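Enterobactin synthetase component F-related protein (Vibrio cholerae serotype O1, PDB 4OXI) is an adenylation-domain protein (AlmE) that binds glycyl-adenosine-5'-phosphate and probably activates glycine with ATP for lipopolysaccharide modification linked to antimicrobial peptide resistance. Local coordinates at residues Arg99-Ser104 / Asp146-Asp151; Asp167-Tyr172 / Pro187-His192; Cys393-Asn398 / Arg445-Ser450; Gly412-Leu417 / Gly451-Lys456. All coordinates share one frame; numbering follows the deposited sequence.

Contact 1: residues Arg99-Ser104 / Asp146-Asp151; sequences RVAILS and DSIMVD
A101 and I148 face each other as a parallel beta bridge, as do I102 and M149, which makes residues 99-102 and 147-149 neighbouring parallel strands; the short axes approach to 4.6 Å at 40°. Backbone bonds come first. A101 gives its N-H to S147 O (2.8 Å) and takes M149 N on its own O (2.9 Å), so one residue is bonded through both its peptide groups to the two residues flanking I148. M149 O then receives L103 N at 3.0 Å, with a weak additional bond from S104 N, as the first strand ends.

The polar side-chain contact is a single short one. S104 OG donates to D151 OD2 over 2.6 Å, meeting the oxygen from above the carboxylate plane, 40° out of it. The hydroxyl reaches across because OG stands anti to the backbone N (chi1 166°). D107 brings a like charge close to the same oxygen, so this donor probably eases the crowding of two acids. At the other end a water donates to R99 O (2.7 Å), accepts from D146 N and also bonds S147 OG.

Apolar contacts lie around L103. Its CB lies 3.9 Å from I148 CG2, and L103 CD2 meets V150 CG1 at 4.0 Å, the two side chains crossing at a slant.

Around this buried pair, strand 123-126 bonds to V100 and I102, while strand 170-173 lies beyond 147-149. I102 and S104 pack on helix 108-119; L103, I148 and V150 pack on helix 155-164.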
# COMPACT_ATOMS: atom_id res chain seq x y z
N ARG A 99 -17.75 -3.72 -7.38
CA ARG A 99 -16.82 -3.49 -6.28
C ARG A 99 -16.91 -4.58 -5.21
O ARG A 99 -18.00 -4.89 -4.72
CB ARG A 99 -17.07 -2.11 -5.65
CG ARG A 99 -16.95 -0.95 -6.66
CD ARG A 99 -17.05 0.40 -5.97
NE ARG A 99 -16.76 1.49 -6.90
CZ ARG A 99 -16.84 2.78 -6.59
NH1 ARG A 99 -17.19 3.15 -5.36
NH2 ARG A 99 -16.58 3.70 -7.49
N VAL A 100 -15.77 -5.17 -4.86
CA VAL A 100 -15.75 -6.19 -3.82
C VAL A 100 -14.80 -5.78 -2.72
O VAL A 100 -13.64 -5.45 -2.96
CB VAL A 100 -15.29 -7.55 -4.37
CG1 VAL A 100 -15.30 -8.60 -3.25
CG2 VAL A 100 -16.19 -7.99 -5.48
N ALA A 101 -15.29 -5.80 -1.49
CA ALA A 101 -14.42 -5.54 -0.34
C ALA A 101 -13.81 -6.85 0.13
O ALA A 101 -14.44 -7.90 0.07
CB ALA A 101 -15.19 -4.89 0.77
N ILE A 102 -12.56 -6.79 0.57
CA ILE A 102 -11.86 -8.01 0.93
C ILE A 102 -11.48 -8.00 2.40
O ILE A 102 -10.62 -7.23 2.81
CB ILE A 102 -10.61 -8.20 0.06
CG1 ILE A 102 -11.00 -8.17 -1.43
CG2 ILE A 102 -9.91 -9.52 0.41
CD1 ILE A 102 -9.92 -8.63 -2.36
N LEU A 103 -12.15 -8.85 3.18
CA LEU A 103 -11.96 -8.90 4.63
C LEU A 103 -10.85 -9.90 4.97
O LEU A 103 -10.10 -9.74 5.95
CB LEU A 103 -13.27 -9.32 5.32
CG LEU A 103 -13.36 -9.28 6.85
CD1 LEU A 103 -13.34 -7.85 7.37
CD2 LEU A 103 -14.62 -10.01 7.33
N SER A 104 -10.75 -10.93 4.15
CA SER A 104 -9.70 -11.93 4.28
C SER A 104 -8.33 -11.26 4.19
O SER A 104 -8.14 -10.33 3.39
CB SER A 104 -9.84 -12.94 3.15
OG SER A 104 -8.67 -13.73 3.05
N ASP A 146 -21.43 -3.54 -1.51
CA ASP A 146 -22.21 -4.44 -0.67
C ASP A 146 -21.78 -5.89 -0.85
O ASP A 146 -22.58 -6.80 -0.63
CB ASP A 146 -23.71 -4.30 -0.97
CG ASP A 146 -24.07 -4.71 -2.39
OD1 ASP A 146 -23.15 -5.03 -3.19
OD2 ASP A 146 -25.28 -4.70 -2.71
N SER A 147 -20.53 -6.11 -1.26
CA SER A 147 -20.03 -7.46 -1.50
C SER A 147 -18.72 -7.65 -0.76
O SER A 147 -17.82 -6.81 -0.85
CB SER A 147 -19.83 -7.72 -2.99
OG SER A 147 -21.06 -7.55 -3.68
N ILE A 148 -18.62 -8.73 0.00
CA ILE A 148 -17.44 -8.95 0.83
C ILE A 148 -16.91 -10.37 0.69
O ILE A 148 -17.66 -11.35 0.87
CB ILE A 148 -17.75 -8.70 2.30
CG1 ILE A 148 -18.49 -7.38 2.48
CG2 ILE A 148 -16.44 -8.65 3.12
CD1 ILE A 148 -18.73 -7.03 3.98
N MET A 149 -15.62 -10.48 0.38
CA MET A 149 -14.93 -11.77 0.36
C MET A 149 -14.36 -12.07 1.73
O MET A 149 -13.61 -11.26 2.30
CB MET A 149 -13.77 -11.75 -0.64
CG MET A 149 -13.09 -13.10 -0.76
SD MET A 149 -13.99 -14.13 -1.93
CE MET A 149 -13.04 -15.65 -1.80
N VAL A 150 -14.69 -13.24 2.26
CA VAL A 150 -14.26 -13.61 3.60
C VAL A 150 -13.54 -14.95 3.55
O VAL A 150 -13.43 -15.56 2.48
CB VAL A 150 -15.47 -13.67 4.58
CG1 VAL A 150 -16.26 -12.38 4.51
CG2 VAL A 150 -16.38 -14.86 4.25
N ASP A 151 -13.06 -15.39 4.71
CA ASP A 151 -12.53 -16.75 4.88
C ASP A 151 -12.81 -17.18 6.31
O ASP A 151 -13.33 -16.39 7.10
CB ASP A 151 -11.02 -16.80 4.60
CG ASP A 151 -10.22 -15.86 5.52
OD1 ASP A 151 -10.62 -15.63 6.68
OD2 ASP A 151 -9.17 -15.35 5.08
O HOH W 1 -20.66 -4.66 -4.40

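Contact 2: residues Asp167-Tyr172 / Pro187-His192; sequences DRLHIY and PQHTFH
The R168 guanidinium has Q188 O over the centre of one face, 3.3 Å above the plane, while P187 O sits at its edge and in plane. R168 NH2 bonds to P187 O at 3.1 Å and NH1 to the same oxygen at 3.2 Å, NH2 in the carbonyl plane on a lone pair and NH1 from above the plane. NH1 also gives a bond to T190 OG1 at 2.7 Å; the bend at chi3 (-57°) turns the end of the arginine toward these acceptors.

The H192 ring has Y172 OH over one face and H170 ND1 at its edge. Its plane lies only 11° from that of the Y172 ring, but the rings are slid apart and barely overlap, and Y172 CE1 touches H192 CB at 3.5 Å. H170 and H192 meet rim to rim through a hydrogen bond between ND1 of H170 and NE2 of H192 (3.0 Å), in which either could donate. H192 ND1 is bonded to Y91 OH. On the F191 ring, I171 CG1 lies over one face in a CH-pi contact, 4.1 Å from the centroid. The H189 ring takes L169 N-H on ND1 in its plane, with Q188 CG over one face, and H189 NE2 is held by L162 O.

Three backbone bonds, all nearly straight, make the strand pair itself: T190 N to L169 O (3.0 Å), I171 N to T190 O and H192 N to I171 O. With bridges H170-T190, I171-F191 and Y172-H192 all parallel, they pair the two strands of a beta-alpha-beta unit, whose connection runs through helix 180-185, at the edge of a five-stranded parallel sheet.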
# COMPACT_ATOMS: atom_id res chain seq x y z
N ASP A 167 -28.57 -2.91 5.75
CA ASP A 167 -28.62 -3.22 4.33
C ASP A 167 -28.15 -4.65 4.04
O ASP A 167 -27.24 -5.14 4.70
CB ASP A 167 -27.76 -2.20 3.55
CG ASP A 167 -28.31 -0.78 3.63
OD1 ASP A 167 -29.55 -0.61 3.52
OD2 ASP A 167 -27.51 0.16 3.82
N ARG A 168 -28.76 -5.31 3.07
CA ARG A 168 -28.36 -6.67 2.69
C ARG A 168 -26.93 -6.69 2.15
O ARG A 168 -26.62 -6.00 1.17
CB ARG A 168 -29.32 -7.25 1.63
CG ARG A 168 -28.89 -8.63 1.09
CD ARG A 168 -30.02 -9.34 0.33
NE ARG A 168 -31.22 -9.50 1.16
CZ ARG A 168 -31.42 -10.52 2.01
NH1 ARG A 168 -30.51 -11.49 2.13
NH2 ARG A 168 -32.54 -10.57 2.74
N LEU A 169 -26.07 -7.49 2.78
CA LEU A 169 -24.70 -7.66 2.28
C LEU A 169 -24.59 -8.99 1.56
O LEU A 169 -25.31 -9.94 1.88
CB LEU A 169 -23.68 -7.61 3.42
CG LEU A 169 -23.53 -6.27 4.12
CD1 LEU A 169 -22.46 -6.35 5.20
CD2 LEU A 169 -23.20 -5.18 3.11
N HIS A 170 -23.71 -9.05 0.57
CA HIS A 170 -23.47 -10.29 -0.16
C HIS A 170 -22.08 -10.82 0.15
O HIS A 170 -21.06 -10.18 -0.17
CB HIS A 170 -23.70 -10.07 -1.65
CG HIS A 170 -25.13 -9.79 -1.98
ND1 HIS A 170 -26.00 -10.77 -2.41
CD2 HIS A 170 -25.86 -8.65 -1.91
CE1 HIS A 170 -27.19 -10.24 -2.60
NE2 HIS A 170 -27.13 -8.95 -2.31
N ILE A 171 -22.05 -11.97 0.82
CA ILE A 171 -20.85 -12.53 1.40
C ILE A 171 -20.33 -13.65 0.50
O ILE A 171 -21.08 -14.56 0.15
CB ILE A 171 -21.15 -13.12 2.77
CG1 ILE A 171 -21.90 -12.10 3.63
CG2 ILE A 171 -19.88 -13.59 3.45
CD1 ILE A 171 -21.14 -10.81 3.85
N TYR A 172 -19.05 -13.58 0.13
CA TYR A 172 -18.48 -14.59 -0.74
C TYR A 172 -17.40 -15.36 -0.02
O TYR A 172 -16.65 -14.80 0.77
CB TYR A 172 -17.92 -13.95 -2.02
CG TYR A 172 -19.01 -13.44 -2.92
CD1 TYR A 172 -19.52 -14.23 -3.94
CD2 TYR A 172 -19.55 -12.18 -2.74
CE1 TYR A 172 -20.54 -13.77 -4.76
CE2 TYR A 172 -20.57 -11.71 -3.55
CZ TYR A 172 -21.06 -12.52 -4.55
OH TYR A 172 -22.07 -12.04 -5.37
N PRO A 187 -30.53 -14.22 7.83
CA PRO A 187 -31.23 -14.32 6.54
C PRO A 187 -31.40 -12.94 5.92
O PRO A 187 -31.75 -12.85 4.75
CB PRO A 187 -32.59 -14.91 6.93
CG PRO A 187 -32.82 -14.43 8.33
CD PRO A 187 -31.44 -14.41 8.97
N GLN A 188 -31.16 -11.89 6.69
CA GLN A 188 -31.23 -10.54 6.15
C GLN A 188 -30.00 -10.23 5.28
O GLN A 188 -29.94 -9.18 4.63
CB GLN A 188 -31.41 -9.49 7.26
CG GLN A 188 -30.20 -9.29 8.17
CD GLN A 188 -30.17 -10.28 9.35
OE1 GLN A 188 -30.53 -11.45 9.20
NE2 GLN A 188 -29.73 -9.81 10.51
N HIS A 189 -29.05 -11.15 5.28
CA HIS A 189 -27.90 -11.05 4.39
C HIS A 189 -27.87 -12.29 3.51
O HIS A 189 -28.59 -13.26 3.79
CB HIS A 189 -26.60 -10.91 5.19
CG HIS A 189 -26.57 -9.70 6.07
ND1 HIS A 189 -26.60 -8.42 5.57
CD2 HIS A 189 -26.53 -9.58 7.42
CE1 HIS A 189 -26.58 -7.56 6.57
NE2 HIS A 189 -26.54 -8.23 7.71
N THR A 190 -27.06 -12.26 2.46
CA THR A 190 -27.01 -13.37 1.49
C THR A 190 -25.61 -13.94 1.37
O THR A 190 -24.64 -13.21 1.15
CB THR A 190 -27.48 -12.88 0.10
OG1 THR A 190 -28.82 -12.39 0.20
CG2 THR A 190 -27.40 -14.02 -0.95
N PHE A 191 -25.50 -15.26 1.49
CA PHE A 191 -24.20 -15.93 1.44
C PHE A 191 -24.06 -16.73 0.17
O PHE A 191 -24.93 -17.54 -0.16
CB PHE A 191 -24.06 -16.86 2.65
CG PHE A 191 -23.93 -16.12 3.94
CD1 PHE A 191 -22.68 -15.88 4.48
CD2 PHE A 191 -25.06 -15.62 4.58
CE1 PHE A 191 -22.55 -15.19 5.66
CE2 PHE A 191 -24.94 -14.93 5.75
CZ PHE A 191 -23.68 -14.71 6.30
N HIS A 192 -22.95 -16.49 -0.53
CA HIS A 192 -22.73 -17.12 -1.82
C HIS A 192 -21.52 -18.05 -1.70
O HIS A 192 -20.38 -17.59 -1.55
CB HIS A 192 -22.43 -16.07 -2.90
CG HIS A 192 -23.57 -15.12 -3.18
ND1 HIS A 192 -24.59 -15.41 -4.07
CD2 HIS A 192 -23.80 -13.86 -2.74
CE1 HIS A 192 -25.41 -14.38 -4.14
NE2 HIS A 192 -24.96 -13.43 -3.34

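Contact 3: residues Cys393-Asn398 / Arg445-Ser450; sequences CLAIIN and RLWYRS
W447 and A395 carry this contact, and the methyl comes down on the indole: A395 CB lies over the face of the six-membered ring, 4.1 Å from its centroid and 28° off the normal, which meets the geometry of a CH-pi contact. The nearest atom pair of the two side chains is A395 CB to W447 CH2, at 3.7 Å. The far corner of the ring does the touching. With CG anti to the carbonyl carbon (chi1 -71°), the indole extends across to the other strand, although the CA atoms of A395 and W447 stay 8.7 Å apart.

The same corner reaches the backbone of segment 393-398. W447 CZ3 stands 3.4 Å from C393 O and 3.6 Å from A395 N, C393 O lying obliquely to the ring, neither over its face nor at its edge. R445 NE lies above one face of the indole, 3.7 Å from its plane and displaced toward the rim. R445 NH2 comes to 4.2 Å from C393 CA. No hydrogen bond crosses between the two segments; their direct contact is by packing, while S420 OG, bonded to both R445 NH2 and C393 O, links them indirectly.

The gap between them is that of one strand: strand 416-419 pairs antiparallel with both 394-397 and 445-457, and A395 bonds to L418 in it. The indole packs against L418 and R405, while A395 touches L403 of strand 403-405, the next strand on the other flank.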
# COMPACT_ATOMS: atom_id res chain seq x y z
N CYS A 393 7.18 14.04 -15.86
CA CYS A 393 6.26 13.71 -14.76
C CYS A 393 6.46 14.52 -13.49
O CYS A 393 5.58 14.55 -12.63
CB CYS A 393 6.38 12.22 -14.40
SG CYS A 393 5.54 11.17 -15.57
N LEU A 394 7.63 15.14 -13.35
CA LEU A 394 7.98 15.77 -12.09
C LEU A 394 8.19 17.27 -12.27
O LEU A 394 8.74 17.71 -13.28
CB LEU A 394 9.26 15.16 -11.54
CG LEU A 394 9.27 13.65 -11.29
CD1 LEU A 394 10.59 13.25 -10.67
CD2 LEU A 394 8.13 13.26 -10.37
N ALA A 395 7.76 18.04 -11.28
CA ALA A 395 8.13 19.44 -11.19
C ALA A 395 8.38 19.80 -9.73
O ALA A 395 7.93 19.08 -8.82
CB ALA A 395 7.07 20.34 -11.80
N ILE A 396 9.09 20.90 -9.52
CA ILE A 396 9.42 21.38 -8.18
C ILE A 396 8.94 22.81 -8.09
O ILE A 396 9.16 23.60 -9.00
CB ILE A 396 10.93 21.34 -7.95
CG1 ILE A 396 11.45 19.91 -8.12
CG2 ILE A 396 11.29 21.88 -6.58
CD1 ILE A 396 12.97 19.81 -8.06
N ILE A 397 8.24 23.16 -7.02
CA ILE A 397 7.82 24.54 -6.83
C ILE A 397 8.51 25.10 -5.60
O ILE A 397 8.42 24.53 -4.51
CB ILE A 397 6.28 24.68 -6.76
CG1 ILE A 397 5.88 26.11 -6.46
CG2 ILE A 397 5.68 23.76 -5.72
CD1 ILE A 397 4.37 26.31 -6.44
N ASN A 398 9.26 26.19 -5.77
CA ASN A 398 10.03 26.76 -4.66
C ASN A 398 9.22 27.71 -3.80
O ASN A 398 8.04 27.95 -4.07
CB ASN A 398 11.34 27.42 -5.12
CG ASN A 398 11.11 28.66 -5.98
OD1 ASN A 398 9.99 29.15 -6.14
ND2 ASN A 398 12.20 29.19 -6.55
N ARG A 445 -1.93 20.04 -18.15
CA ARG A 445 -1.91 18.81 -17.35
C ARG A 445 -2.25 18.96 -15.87
O ARG A 445 -2.11 20.04 -15.27
CB ARG A 445 -0.60 18.02 -17.55
CG ARG A 445 0.65 18.72 -17.09
CD ARG A 445 1.89 18.09 -17.72
NE ARG A 445 2.28 16.83 -17.10
CZ ARG A 445 2.48 15.69 -17.76
NH1 ARG A 445 2.33 15.66 -19.08
NH2 ARG A 445 2.84 14.59 -17.12
N LEU A 446 -2.73 17.86 -15.30
CA LEU A 446 -3.10 17.83 -13.90
C LEU A 446 -1.85 17.56 -13.07
O LEU A 446 -1.12 16.60 -13.35
CB LEU A 446 -4.15 16.75 -13.65
CG LEU A 446 -4.60 16.59 -12.19
CD1 LEU A 446 -5.36 17.83 -11.74
CD2 LEU A 446 -5.44 15.32 -11.99
N TRP A 447 -1.59 18.41 -12.08
CA TRP A 447 -0.47 18.21 -11.16
C TRP A 447 -0.97 17.88 -9.75
O TRP A 447 -2.07 18.27 -9.37
CB TRP A 447 0.41 19.46 -11.10
CG TRP A 447 1.21 19.67 -12.33
CD1 TRP A 447 0.90 20.49 -13.38
CD2 TRP A 447 2.45 19.05 -12.66
NE1 TRP A 447 1.89 20.42 -14.33
CE2 TRP A 447 2.85 19.54 -13.92
CE3 TRP A 447 3.27 18.12 -12.01
CZ2 TRP A 447 4.03 19.13 -14.54
CZ3 TRP A 447 4.45 17.71 -12.63
CH2 TRP A 447 4.81 18.22 -13.88
N TYR A 448 -0.14 17.17 -8.98
CA TYR A 448 -0.47 16.84 -7.59
C TYR A 448 0.62 17.35 -6.65
O TYR A 448 1.81 17.10 -6.87
CB TYR A 448 -0.65 15.33 -7.43
CG TYR A 448 -0.71 14.82 -5.99
CD1 TYR A 448 -1.85 15.01 -5.20
CD2 TYR A 448 0.36 14.14 -5.43
CE1 TYR A 448 -1.90 14.54 -3.90
CE2 TYR A 448 0.32 13.68 -4.15
CZ TYR A 448 -0.80 13.88 -3.39
OH TYR A 448 -0.82 13.40 -2.10
N ARG A 449 0.20 18.05 -5.60
CA ARG A 449 1.12 18.54 -4.58
C ARG A 449 1.44 17.44 -3.59
O ARG A 449 0.61 17.10 -2.74
CB ARG A 449 0.51 19.71 -3.81
CG ARG A 449 -0.04 20.84 -4.68
CD ARG A 449 -0.70 21.90 -3.80
NE ARG A 449 -1.48 22.84 -4.59
CZ ARG A 449 -0.96 23.91 -5.18
NH1 ARG A 449 0.34 24.15 -5.07
NH2 ARG A 449 -1.74 24.72 -5.88
N SER A 450 2.65 16.90 -3.67
CA SER A 450 3.01 15.74 -2.88
C SER A 450 3.15 16.08 -1.41
O SER A 450 2.87 15.25 -0.53
CB SER A 450 4.33 15.14 -3.38
OG SER A 450 5.41 15.99 -3.05

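Contact 4: residues Gly412-Leu417 / Gly451-Lys456; sequences GYRGEL and GDIVTK. With GAP (glycyl-adenosine-5'-phosphate), chain B.
Segment 412-417, which turns a corner at G415 and leads into strand 416-419, pairs antiparallel with strand 445-457, in the six-stranded sheet that carries D452 into the glycyl-adenosine-5'-phosphate pocket. D452 grips both ribose hydroxyls: O2' donates to OD1 and O3' to OD2, each at 2.6 Å, a two-pronged hold that probably orients the ribose. Its carboxylate has further partners, a salt bridge from OD1 to R466 and bonds to H463 and Y360, which probably hold it in place for the sugar.

The strand ladder gives the register. G415 and V454 are the hydrogen-bonded pair, V454 N to G415 O being 2.8 Å and G415 N to V454 O 3.0 Å; R414-T455 and E416-I453 are non-hydrogen-bonded pairs on either side. L417 N then bonds D452 O at 2.8 Å, and toward the other end K456 N bonds Y413 O and G412 N bonds K456 O.

Two side chains reach across. E416, extended beyond CG with CG anti to its N (chi1 170°), takes the N-H of G451 on OE2 at 2.8 Å, from 37° above the carboxylate plane; R467 makes a salt bridge to the same oxygen. I453 CG2 lies over one face of the R414 guanidinium, offset toward its rim, 3.7 Å above the plane. On the other face of the sheet V454 CG1 packs against L417 CB.

Beyond the pair, I453 bonds to strand 460-466, whose L461 touches L417 and V454, and E416 bonds through its backbone to I397 of strand 394-397.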
# COMPACT_ATOMS: atom_id res chain seq x y z
N GLY A 412 20.89 22.08 -7.45
CA GLY A 412 20.55 22.66 -6.16
C GLY A 412 19.13 23.17 -5.98
O GLY A 412 18.76 23.58 -4.87
N TYR A 413 18.34 23.17 -7.05
CA TYR A 413 16.96 23.66 -6.96
C TYR A 413 16.17 22.91 -5.89
O TYR A 413 16.30 21.69 -5.75
CB TYR A 413 16.26 23.53 -8.31
CG TYR A 413 15.09 24.47 -8.47
CD1 TYR A 413 15.30 25.82 -8.74
CD2 TYR A 413 13.79 24.02 -8.35
CE1 TYR A 413 14.23 26.69 -8.89
CE2 TYR A 413 12.72 24.88 -8.49
CZ TYR A 413 12.95 26.21 -8.76
OH TYR A 413 11.88 27.07 -8.91
N ARG A 414 15.35 23.64 -5.14
CA ARG A 414 14.78 23.14 -3.90
C ARG A 414 13.32 23.55 -3.80
O ARG A 414 12.95 24.65 -4.22
CB ARG A 414 15.58 23.70 -2.72
CG ARG A 414 15.26 23.09 -1.36
CD ARG A 414 16.01 23.81 -0.23
NE ARG A 414 15.87 23.11 1.05
CZ ARG A 414 14.81 23.23 1.85
NH1 ARG A 414 13.80 24.04 1.52
NH2 ARG A 414 14.76 22.55 2.99
N GLY A 415 12.48 22.67 -3.26
CA GLY A 415 11.08 22.99 -3.05
C GLY A 415 10.18 21.76 -2.98
O GLY A 415 10.65 20.63 -2.79
N GLU A 416 8.88 21.98 -3.12
CA GLU A 416 7.92 20.89 -3.03
C GLU A 416 7.81 20.14 -4.35
O GLU A 416 7.72 20.76 -5.41
CB GLU A 416 6.55 21.41 -2.61
CG GLU A 416 5.46 20.36 -2.73
CD GLU A 416 4.15 20.79 -2.13
OE1 GLU A 416 4.04 21.97 -1.72
OE2 GLU A 416 3.23 19.95 -2.05
N LEU A 417 7.82 18.82 -4.28
CA LEU A 417 7.72 17.97 -5.46
C LEU A 417 6.28 17.88 -5.95
O LEU A 417 5.37 17.65 -5.15
CB LEU A 417 8.23 16.56 -5.13
CG LEU A 417 8.41 15.58 -6.28
CD1 LEU A 417 9.39 16.15 -7.27
CD2 LEU A 417 8.90 14.22 -5.77
N GLY A 451 3.57 17.31 -1.13
CA GLY A 451 3.83 17.72 0.24
C GLY A 451 5.26 17.40 0.61
O GLY A 451 5.74 17.79 1.69
N ASP A 452 5.96 16.71 -0.29
CA ASP A 452 7.35 16.33 -0.03
C ASP A 452 8.30 17.44 -0.49
O ASP A 452 8.17 17.97 -1.60
CB ASP A 452 7.69 15.02 -0.74
CG ASP A 452 6.90 13.83 -0.20
OD1 ASP A 452 6.98 13.58 1.02
OD2 ASP A 452 6.19 13.16 -1.00
N ILE A 453 9.25 17.77 0.37
CA ILE A 453 10.25 18.79 0.07
C ILE A 453 11.50 18.09 -0.46
O ILE A 453 12.04 17.21 0.21
CB ILE A 453 10.61 19.60 1.34
CG1 ILE A 453 9.35 20.29 1.89
CG2 ILE A 453 11.73 20.61 1.06
CD1 ILE A 453 8.60 21.11 0.84
N VAL A 454 11.95 18.47 -1.66
CA VAL A 454 13.11 17.82 -2.27
C VAL A 454 14.16 18.81 -2.75
O VAL A 454 13.89 20.01 -2.88
CB VAL A 454 12.70 16.96 -3.47
CG1 VAL A 454 11.66 15.93 -3.05
CG2 VAL A 454 12.18 17.84 -4.58
N THR A 455 15.35 18.30 -3.03
CA THR A 455 16.36 19.08 -3.75
C THR A 455 16.89 18.29 -4.95
O THR A 455 17.00 17.07 -4.90
CB THR A 455 17.52 19.52 -2.82
OG1 THR A 455 18.43 20.34 -3.56
CG2 THR A 455 18.27 18.32 -2.31
N LYS A 456 17.20 18.99 -6.05
CA LYS A 456 17.82 18.33 -7.19
C LYS A 456 19.34 18.45 -7.09
O LYS A 456 19.89 19.55 -7.11
CB LYS A 456 17.34 18.93 -8.51
CG LYS A 456 17.87 18.19 -9.72
CD LYS A 456 17.28 18.74 -11.00
CE LYS A 456 17.85 18.03 -12.23
NZ LYS A 456 17.36 18.67 -13.49
N GAP B . 3.20 4.06 -2.17
CA GAP B . 4.35 3.87 -1.24
C GAP B . 4.04 4.66 0.02
O GAP B . 4.78 4.67 0.99
PA GAP B . 2.18 6.29 1.23
O1A GAP B . 1.11 7.10 0.54
O2A GAP B . 1.84 5.39 2.41
O3A GAP B . 2.80 5.42 0.03
C5' GAP B . 3.71 8.36 0.74
O5' GAP B . 3.33 7.33 1.65
C4' GAP B . 4.75 9.24 1.40
O4' GAP B . 5.80 8.41 1.92
C3' GAP B . 5.47 10.15 0.43
O3' GAP B . 4.72 11.34 0.19
C2' GAP B . 6.79 10.39 1.13
O2' GAP B . 6.62 11.32 2.19
C1' GAP B . 7.05 9.09 1.85
N9 GAP B . 7.99 8.27 1.06
C8 GAP B . 7.65 7.29 0.21
N7 GAP B . 8.75 6.72 -0.35
C5 GAP B . 9.82 7.36 0.14
C6 GAP B . 11.29 7.28 -0.05
N6 GAP B . 11.83 6.34 -0.88
N1 GAP B . 12.06 8.15 0.65
C2 GAP B . 11.53 9.07 1.48
N3 GAP B . 10.21 9.20 1.70
C4 GAP B . 9.32 8.39 1.07

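How the contacts relate
Contacts 1 and 2 share one parallel sheet, contact 1 buried within it and contact 2 at its edge and partly exposed; strands 147-149 and 170-173 join them, as in the bond from Y172 N to I148 O. Both rest on parallel backbone bonds; to these contact 1 adds a serine-aspartate bond and aliphatic packing, contact 2 an arginine grip and an aromatic cluster. Contacts 3 and 4 lie across the chain's centre from contact 1, their centres about 35 and 40 Å from its own, and share strand 445-457 in an antiparallel sheet. Contact 3 is buried packing without a hydrogen bond across its two segments, whereas contact 4 is a partly buried ladder and alone touches the ligand.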